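Local coordinates for beta-N-acetylhexosaminidase (Thermotoga neapolitana, PDB 5BZA), which probably hydrolyses terminal non-reducing N-acetyl-D-hexosamine residues from N-acetyl-beta-D-hexosaminides, as a member of glycosyl hydrolase family 3, at residues E341-S353 / P392-V405. Residues are numbered along the deposited sequence; the frame is centred on the assembly and turned at random.
With CD (cadmium ion), chain T.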
loop_
_atom_site.group_PDB
_atom_site.type_symbol
_atom_site.label_atom_id
_atom_site.label_comp_id
_atom_site.label_asym_id
_atom_site.label_seq_id
_atom_site.Cartn_x
_atom_site.Cartn_y
_atom_site.Cartn_z
ATOM N N GLU B 341 -39.315 -5.311 6.341
ATOM C CA GLU B 341 -39.850 -4.688 7.550
ATOM C C GLU B 341 -39.018 -4.907 8.840
ATOM O O GLU B 341 -39.221 -4.182 9.816
ATOM C CB GLU B 341 -41.314 -5.140 7.759
ATOM C CG GLU B 341 -41.521 -6.656 7.891
ATOM C CD GLU B 341 -41.545 -7.379 6.525
ATOM O OE1 GLU B 341 -41.306 -6.708 5.476
ATOM O OE2 GLU B 341 -41.764 -8.626 6.510
ATOM N N LEU B 342 -38.103 -5.878 8.882
ATOM C CA LEU B 342 -37.351 -6.080 10.126
ATOM C C LEU B 342 -36.123 -5.167 10.157
ATOM O O LEU B 342 -35.511 -4.930 11.206
ATOM C CB LEU B 342 -36.842 -7.524 10.259
ATOM C CG LEU B 342 -37.669 -8.798 10.386
ATOM C CD1 LEU B 342 -36.724 -9.968 10.564
ATOM C CD2 LEU B 342 -38.609 -8.710 11.559
ATOM N N LEU B 343 -35.770 -4.662 8.987
ATOM C CA LEU B 343 -34.448 -4.090 8.789
ATOM C C LEU B 343 -34.249 -2.683 9.422
ATOM O O LEU B 343 -33.112 -2.246 9.624
ATOM C CB LEU B 343 -34.121 -4.118 7.290
ATOM C CG LEU B 343 -33.982 -5.590 6.805
ATOM C CD1 LEU B 343 -33.539 -5.673 5.347
ATOM C CD2 LEU B 343 -33.052 -6.455 7.692
ATOM N N GLY B 344 -35.340 -1.961 9.687
ATOM C CA GLY B 344 -35.265 -0.676 10.367
ATOM C C GLY B 344 -35.147 -0.780 11.881
ATOM O O GLY B 344 -35.195 0.233 12.551
ATOM N N ARG B 345 -35.008 -1.983 12.442
ATOM C CA ARG B 345 -34.932 -2.125 13.908
ATOM C C ARG B 345 -33.527 -1.944 14.422
ATOM O O ARG B 345 -32.595 -1.928 13.628
ATOM C CB ARG B 345 -35.408 -3.511 14.366
ATOM C CG ARG B 345 -36.819 -3.883 13.986
ATOM C CD ARG B 345 -37.076 -5.333 14.448
ATOM N NE ARG B 345 -38.433 -5.810 14.153
ATOM C CZ ARG B 345 -38.889 -7.025 14.482
ATOM N NH1 ARG B 345 -38.109 -7.876 15.139
ATOM N NH2 ARG B 345 -40.129 -7.377 14.163
ATOM N N GLU B 346 -33.348 -1.948 15.743
ATOM C CA GLU B 346 -32.012 -1.741 16.285
ATOM C C GLU B 346 -31.362 -3.131 16.340
ATOM O O GLU B 346 -32.029 -4.130 16.642
ATOM C CB GLU B 346 -32.052 -1.124 17.689
ATOM C CG GLU B 346 -32.947 0.127 17.848
ATOM C CD GLU B 346 -33.303 0.361 19.327
ATOM O OE1 GLU B 346 -34.508 0.305 19.685
ATOM O OE2 GLU B 346 -32.356 0.463 20.164
ATOM N N VAL B 347 -30.065 -3.204 16.068
ATOM C CA VAL B 347 -29.452 -4.493 15.821
ATOM C C VAL B 347 -28.510 -4.803 16.959
ATOM O O VAL B 347 -27.810 -3.930 17.457
ATOM C CB VAL B 347 -28.690 -4.557 14.438
ATOM C CG1 VAL B 347 -27.924 -5.842 14.282
ATOM C CG2 VAL B 347 -29.670 -4.433 13.267
ATOM N N VAL B 348 -28.509 -6.071 17.363
ATOM C CA VAL B 348 -27.566 -6.548 18.329
ATOM C C VAL B 348 -26.540 -7.330 17.515
ATOM O O VAL B 348 -26.920 -8.215 16.721
ATOM C CB VAL B 348 -28.254 -7.435 19.391
ATOM C CG1 VAL B 348 -27.209 -8.084 20.266
ATOM C CG2 VAL B 348 -29.159 -6.582 20.253
ATOM N N LEU B 349 -25.255 -7.076 17.750
ATOM C CA LEU B 349 -24.219 -7.679 16.918
ATOM C C LEU B 349 -23.439 -8.697 17.713
ATOM O O LEU B 349 -22.831 -8.374 18.750
ATOM C CB LEU B 349 -23.232 -6.636 16.396
ATOM C CG LEU B 349 -23.674 -5.521 15.436
ATOM C CD1 LEU B 349 -22.480 -4.632 15.094
ATOM C CD2 LEU B 349 -24.318 -6.095 14.164
ATOM N N LEU B 350 -23.395 -9.914 17.185
ATOM C CA LEU B 350 -22.639 -10.965 17.824
ATOM C C LEU B 350 -21.440 -11.175 16.948
ATOM O O LEU B 350 -21.568 -11.594 15.786
ATOM C CB LEU B 350 -23.461 -12.261 17.955
ATOM C CG LEU B 350 -24.640 -12.214 18.925
ATOM C CD1 LEU B 350 -25.412 -13.546 19.008
ATOM C CD2 LEU B 350 -24.114 -11.822 20.293
ATOM N N VAL B 351 -20.271 -10.873 17.491
ATOM C CA VAL B 351 -19.083 -10.845 16.658
ATOM C C VAL B 351 -18.008 -11.711 17.277
ATOM O O VAL B 351 -17.737 -11.555 18.462
ATOM C CB VAL B 351 -18.549 -9.386 16.480
ATOM C CG1 VAL B 351 -17.216 -9.392 15.744
ATOM C CG2 VAL B 351 -19.596 -8.506 15.758
ATOM N N PRO B 352 -17.395 -12.628 16.486
ATOM C CA PRO B 352 -16.278 -13.472 16.953
ATOM C C PRO B 352 -15.264 -12.641 17.726
ATOM O O PRO B 352 -14.937 -11.541 17.298
ATOM C CB PRO B 352 -15.673 -14.019 15.658
ATOM C CG PRO B 352 -16.850 -14.088 14.727
ATOM C CD PRO B 352 -17.772 -12.944 15.097
ATOM N N SER B 353 -14.784 -13.188 18.837
ATOM C CA SER B 353 -13.929 -12.486 19.794
ATOM C C SER B 353 -12.550 -12.056 19.343
ATOM O O SER B 353 -11.963 -11.193 20.003
ATOM C CB SER B 353 -13.744 -13.351 21.039
ATOM O OG SER B 353 -12.876 -12.711 21.955
ATOM N N PRO B 392 -22.253 -18.137 20.966
ATOM C CA PRO B 392 -22.908 -17.005 21.648
ATOM C C PRO B 392 -23.666 -17.414 22.906
ATOM O O PRO B 392 -24.261 -18.483 22.942
ATOM C CB PRO B 392 -23.873 -16.452 20.592
ATOM C CG PRO B 392 -24.086 -17.571 19.620
ATOM C CD PRO B 392 -22.850 -18.426 19.653
ATOM N N ASP B 393 -23.608 -16.605 23.955
ATOM C CA ASP B 393 -24.523 -16.822 25.066
ATOM C C ASP B 393 -25.906 -16.501 24.510
ATOM O O ASP B 393 -26.012 -15.889 23.442
ATOM C CB ASP B 393 -24.195 -15.936 26.274
ATOM C CG ASP B 393 -22.840 -16.265 26.897
ATOM O OD1 ASP B 393 -22.293 -17.349 26.582
ATOM O OD2 ASP B 393 -22.362 -15.476 27.754
ATOM N N ASP B 394 -26.974 -16.894 25.195
ATOM C CA ASP B 394 -28.283 -16.580 24.635
ATOM C C ASP B 394 -28.468 -15.064 24.726
ATOM O O ASP B 394 -27.892 -14.405 25.604
ATOM C CB ASP B 394 -29.439 -17.309 25.322
ATOM C CG ASP B 394 -30.727 -17.248 24.482
ATOM O OD1 ASP B 394 -30.814 -18.018 23.489
ATOM O OD2 ASP B 394 -31.620 -16.413 24.773
ATOM N N VAL B 395 -29.205 -14.496 23.781
ATOM C CA VAL B 395 -29.519 -13.079 23.869
ATOM C C VAL B 395 -30.745 -12.787 23.017
ATOM O O VAL B 395 -31.218 -13.646 22.279
ATOM C CB VAL B 395 -28.318 -12.206 23.431
ATOM C CG1 VAL B 395 -28.139 -12.251 21.918
ATOM C CG2 VAL B 395 -28.473 -10.751 23.944
ATOM N N ASP B 396 -31.295 -11.590 23.155
ATOM C CA ASP B 396 -32.467 -11.255 22.390
ATOM C C ASP B 396 -32.312 -9.778 22.071
ATOM O O ASP B 396 -31.442 -9.100 22.616
ATOM C CB ASP B 396 -33.762 -11.514 23.148
ATOM C CG ASP B 396 -34.960 -11.601 22.222
ATOM O OD1 ASP B 396 -34.756 -11.547 20.983
ATOM O OD2 ASP B 396 -36.108 -11.664 22.725
ATOM N N GLY B 397 -33.117 -9.309 21.131
ATOM C CA GLY B 397 -33.057 -7.949 20.654
ATOM C C GLY B 397 -34.098 -7.899 19.565
ATOM O O GLY B 397 -34.769 -8.902 19.259
ATOM N N GLU B 398 -34.261 -6.731 18.975
ATOM C CA GLU B 398 -35.265 -6.584 17.939
ATOM C C GLU B 398 -34.764 -7.239 16.662
ATOM O O GLU B 398 -35.548 -7.707 15.823
ATOM C CB GLU B 398 -35.550 -5.113 17.716
ATOM C CG GLU B 398 -35.716 -4.399 19.010
ATOM C CD GLU B 398 -35.792 -2.904 18.796
ATOM O OE1 GLU B 398 -35.749 -2.464 17.624
ATOM O OE2 GLU B 398 -35.878 -2.185 19.801
ATOM N N LEU B 399 -33.440 -7.247 16.515
ATOM C CA LEU B 399 -32.790 -7.871 15.369
ATOM C C LEU B 399 -31.435 -8.284 15.810
ATOM O O LEU B 399 -30.738 -7.518 16.475
ATOM C CB LEU B 399 -32.708 -6.929 14.172
ATOM C CG LEU B 399 -32.312 -7.451 12.777
ATOM C CD1 LEU B 399 -33.188 -8.620 12.307
ATOM C CD2 LEU B 399 -32.415 -6.292 11.765
ATOM N N ILE B 400 -31.078 -9.530 15.480
ATOM C CA ILE B 400 -29.796 -10.045 15.901
ATOM C C ILE B 400 -29.006 -10.471 14.682
ATOM O O ILE B 400 -29.529 -11.180 13.819
ATOM C CB ILE B 400 -29.945 -11.215 16.872
ATOM C CG1 ILE B 400 -30.848 -10.813 18.039
ATOM C CG2 ILE B 400 -28.575 -11.592 17.413
ATOM C CD1 ILE B 400 -31.127 -11.933 19.066
ATOM N N PHE B 401 -27.752 -10.014 14.610
ATOM C CA PHE B 401 -26.852 -10.424 13.539
ATOM C C PHE B 401 -25.831 -11.341 14.151
ATOM O O PHE B 401 -24.962 -10.873 14.902
ATOM C CB PHE B 401 -26.111 -9.244 12.882
ATOM C CG PHE B 401 -26.972 -8.349 12.019
ATOM C CD1 PHE B 401 -28.297 -8.648 11.769
ATOM C CD2 PHE B 401 -26.407 -7.248 11.377
ATOM C CE1 PHE B 401 -29.079 -7.827 10.966
ATOM C CE2 PHE B 401 -27.178 -6.416 10.540
ATOM C CZ PHE B 401 -28.517 -6.706 10.335
ATOM N N ASP B 402 -25.897 -12.636 13.825
ATOM C CA ASP B 402 -24.890 -13.564 14.330
ATOM C C ASP B 402 -23.833 -13.746 13.232
ATOM O O ASP B 402 -24.103 -14.249 12.130
ATOM C CB ASP B 402 -25.542 -14.897 14.762
ATOM C CG ASP B 402 -24.526 -15.976 15.193
ATOM O OD1 ASP B 402 -23.343 -15.651 15.489
ATOM O OD2 ASP B 402 -24.954 -17.170 15.315
ATOM N N PHE B 403 -22.620 -13.303 13.533
ATOM C CA PHE B 403 -21.534 -13.435 12.571
ATOM C C PHE B 403 -20.820 -14.736 12.858
ATOM O O PHE B 403 -19.939 -14.849 13.729
ATOM C CB PHE B 403 -20.598 -12.228 12.624
ATOM C CG PHE B 403 -21.222 -10.984 12.063
ATOM C CD1 PHE B 403 -21.209 -10.748 10.693
ATOM C CD2 PHE B 403 -21.915 -10.114 12.879
ATOM C CE1 PHE B 403 -21.817 -9.627 10.161
ATOM C CE2 PHE B 403 -22.531 -8.991 12.345
ATOM C CZ PHE B 403 -22.479 -8.753 10.987
ATOM N N VAL B 404 -21.254 -15.737 12.116
ATOM C CA VAL B 404 -20.948 -17.125 12.433
ATOM C C VAL B 404 -19.574 -17.567 11.918
ATOM O O VAL B 404 -19.269 -17.460 10.729
ATOM C CB VAL B 404 -21.996 -18.036 11.850
ATOM C CG1 VAL B 404 -21.690 -19.476 12.231
ATOM C CG2 VAL B 404 -23.406 -17.592 12.303
ATOM N N VAL B 405 -18.778 -18.097 12.838
ATOM C CA VAL B 405 -17.493 -18.735 12.564
ATOM C C VAL B 405 -17.511 -20.137 13.242
ATOM O O VAL B 405 -18.037 -20.277 14.364
ATOM C CB VAL B 405 -16.342 -17.865 13.074
ATOM C CG1 VAL B 405 -15.027 -18.618 13.083
ATOM C CG2 VAL B 405 -16.239 -16.585 12.229
HETATM CD CD CD T . -36.285 0.114 18.383
HETATM O O HOH W 1 -32.376 -4.767 19.419
HETATM O O HOH W 2 -38.043 -0.153 16.707
#
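Val348 and Phe401 are joined by a backbone bond between two adjacent parallel strands, 347-352 and 399-404. Val348 N donates to Leu399 O and Val348 O takes Phe401 N; Leu350 repeats the pattern, its N on Phe401 O and its O receiving Phe403 N at 3.0 Å.

Near the N-terminal ends of the strands, a cadmium ion ties the two segments together. Glu346 OE1 binds it at 2.2 Å, while Glu398 reaches it with both carboxylate oxygens, OE1 and OE2 at 2.7 Å each; the two carboxylates stand perpendicular. Glu346 N also donates to Glu398 OE1, from above the carboxylate plane, and the other Glu346 oxygen pairs with Arg381. Arg345, extended from CG to NE, lays its guanidinium edge against the backbone, NH1 giving a 2.7 Å bond to a lone pair of Glu398 O. With an alanine here, the Glu398 carbonyl would probably lose this donor, and Glu398 CB its contact with the arginine CD.

Apolar contacts line both faces. Val347 CG1, anti to its own N (chi1 173°), drops over the centre of the Phe401 ring, a CH-pi contact of 3.5 Å, and CG2 meets Leu399 CD2. On the opposite face Leu350 CD1 packs on Pro392 CB at 3.6 Å.

In the mixed sheet of the C-terminal domain, strand 380-386 flanks 347-352 and strand 425-429 flanks 399-404, with helix 364-377 packed over Leu349 and Phe403.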